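Local coordinates for DUF596 domain-containing protein (Neisseria meningitidis, PDB 2O5H) that is of unknown function but belongs to the DUF596 family of conserved bacterial proteins and packs as a two-chain assembly in the crystal, at the interface of chains A and B. Coordinates in Å, arbitrary orientation; residue numbers count along the deposited sequence, not the author numbering. Chains: chain A/B, Hypothetical protein.

The interface of chains A and B. Residues chain A 26, 29-30; chain B 19, 22-23, 26-27, 40.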
loop_
_atom_site.group_PDB
_atom_site.type_symbol
_atom_site.label_atom_id
_atom_site.label_comp_id
_atom_site.label_asym_id
_atom_site.label_seq_id
_atom_site.Cartn_x
_atom_site.Cartn_y
_atom_site.Cartn_z
ATOM N N PHE A 26 9.923 -3.986 5.879
ATOM C CA PHE A 26 9.428 -3.288 4.682
ATOM C C PHE A 26 8.371 -2.222 5.039
ATOM O O PHE A 26 8.520 -1.080 4.670
ATOM C CB PHE A 26 8.865 -4.271 3.638
ATOM C CG PHE A 26 8.192 -3.595 2.436
ATOM C CD1 PHE A 26 8.960 -2.834 1.526
ATOM C CD2 PHE A 26 6.812 -3.746 2.214
ATOM C CE1 PHE A 26 8.348 -2.203 0.422
ATOM C CE2 PHE A 26 6.196 -3.130 1.092
ATOM C CZ PHE A 26 6.976 -2.357 0.201
ATOM N N ASN A 29 9.734 0.688 7.140
ATOM C CA ASN A 29 10.574 1.577 6.331
ATOM C C ASN A 29 9.809 2.638 5.553
ATOM O O ASN A 29 10.242 3.771 5.480
ATOM C CB ASN A 29 11.476 0.815 5.367
ATOM C CG ASN A 29 12.532 1.716 4.746
ATOM O OD1 ASN A 29 13.396 2.237 5.443
ATOM N ND2 ASN A 29 12.436 1.945 3.439
ATOM N N TYR A 30 8.668 2.271 4.993
ATOM C CA TYR A 30 7.933 3.177 4.120
ATOM C C TYR A 30 6.671 3.748 4.736
ATOM O O TYR A 30 5.948 4.503 4.081
ATOM C CB TYR A 30 7.604 2.468 2.799
ATOM C CG TYR A 30 8.866 2.190 2.002
ATOM C CD1 TYR A 30 9.591 3.235 1.418
ATOM C CD2 TYR A 30 9.335 0.901 1.864
ATOM C CE1 TYR A 30 10.773 2.992 0.708
ATOM C CE2 TYR A 30 10.510 0.633 1.153
ATOM C CZ TYR A 30 11.221 1.684 0.583
ATOM O OH TYR A 30 12.373 1.422 -0.117
ATOM N N ARG B 19 18.515 6.910 -4.211
ATOM C CA ARG B 19 17.743 5.947 -3.401
ATOM C C ARG B 19 17.020 4.906 -4.258
ATOM O O ARG B 19 16.391 3.995 -3.719
ATOM C CB ARG B 19 16.748 6.641 -2.432
ATOM C CG ARG B 19 15.728 7.598 -3.123
ATOM C CD ARG B 19 14.717 8.133 -2.133
ATOM N NE ARG B 19 13.579 7.218 -1.964
ATOM C CZ ARG B 19 12.552 7.425 -1.140
ATOM N NH1 ARG B 19 12.530 8.499 -0.359
ATOM N NH2 ARG B 19 11.533 6.552 -1.093
ATOM N N GLU B 22 17.872 1.108 -3.566
ATOM C CA GLU B 22 17.282 0.742 -2.301
ATOM C C GLU B 22 15.788 0.494 -2.459
ATOM O O GLU B 22 15.277 -0.557 -2.042
ATOM C CB GLU B 22 17.537 1.877 -1.306
ATOM C CG GLU B 22 16.836 1.730 -0.004
ATOM C CD GLU B 22 17.663 2.262 1.135
ATOM O OE1 GLU B 22 18.864 1.921 1.192
ATOM O OE2 GLU B 22 17.121 3.010 1.983
ATOM N N ASP B 23 15.072 1.449 -3.061
ATOM C CA ASP B 23 13.616 1.273 -3.226
ATOM C C ASP B 23 13.295 0.035 -4.091
ATOM O O ASP B 23 12.354 -0.721 -3.771
ATOM C CB ASP B 23 12.994 2.515 -3.836
ATOM C CG ASP B 23 13.048 3.708 -2.921
ATOM O OD1 ASP B 23 13.310 3.555 -1.695
ATOM O OD2 ASP B 23 12.773 4.819 -3.434
ATOM N N PHE B 26 13.917 -3.299 -2.042
ATOM C CA PHE B 26 12.738 -3.509 -1.192
ATOM C C PHE B 26 11.486 -3.957 -1.985
ATOM O O PHE B 26 10.850 -4.952 -1.615
ATOM C CB PHE B 26 12.370 -2.233 -0.438
ATOM C CG PHE B 26 13.015 -2.107 0.913
ATOM C CD1 PHE B 26 13.905 -1.074 1.168
ATOM C CD2 PHE B 26 12.675 -2.988 1.949
ATOM C CE1 PHE B 26 14.494 -0.940 2.449
ATOM C CE2 PHE B 26 13.251 -2.866 3.231
ATOM C CZ PHE B 26 14.159 -1.836 3.480
ATOM N N THR B 27 11.115 -3.214 -3.037
ATOM C CA THR B 27 9.769 -3.379 -3.648
ATOM C C THR B 27 9.695 -4.516 -4.667
ATOM O O THR B 27 8.615 -5.065 -4.895
ATOM C CB THR B 27 9.261 -2.120 -4.385
ATOM O OG1 THR B 27 10.196 -1.771 -5.422
ATOM C CG2 THR B 27 9.058 -0.940 -3.426
ATOM N N THR B 40 5.351 4.470 -1.372
ATOM C CA THR B 40 6.743 4.213 -1.006
ATOM C C THR B 40 7.666 5.433 -1.274
ATOM O O THR B 40 8.654 5.631 -0.562
ATOM C CB THR B 40 7.337 2.970 -1.711
ATOM O OG1 THR B 40 7.479 3.228 -3.104
ATOM C CG2 THR B 40 6.438 1.763 -1.555
#
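A:Tyr30 reaches from chain A between B:Phe26, B:Asp23 and B:Thr40. From its CB, CG lies beside the backbone N and anti to the carbonyl carbon (chi1 -67°), which sets the ring between B:Thr40 and B:Phe26. CG and CD1 lie against the CB of B:Thr40, which covers one ring face near the rim, 3.9 Å from CD1. ND2 of A:Asn29, of the same chain, lies near the rim of the opposite face, and the ring is flanked on both faces. CE1 runs past the B:Thr40 carbonyl oxygen toward OD1 of B:Asp23, in plane at the ring edge. On the other rim, CE2 comes 3.7 Å from CG of B:Phe26; the A:Tyr30 ring turns this edge to the face of the B:Phe26 ring, planes 84° apart. At the tip, the phenol OH donates a hydrogen bond to OD1 of B:Asp23 (2.8 Å), reaching it on the anti side and 33° out of the carboxylate plane. The other carboxylate oxygen, OD2, is gripped on its syn side by B:Arg19, whose NE (2.9 Å) and NH2 (3.2 Å) approach side-on; this salt bridge should help fix the rotation of the carboxylate that accepts the phenol. B:Phe26 also lies against the nearly parallel amide of A:Asn29. CD2 of B:Phe26 meets the edge of A:Phe26 at CD1 (3.7 Å). The site joins helix 20-30 of chain A to helices 10-27 and 34-41 of chain B, in an asymmetric interface whose biological relevance the structure alone does not show.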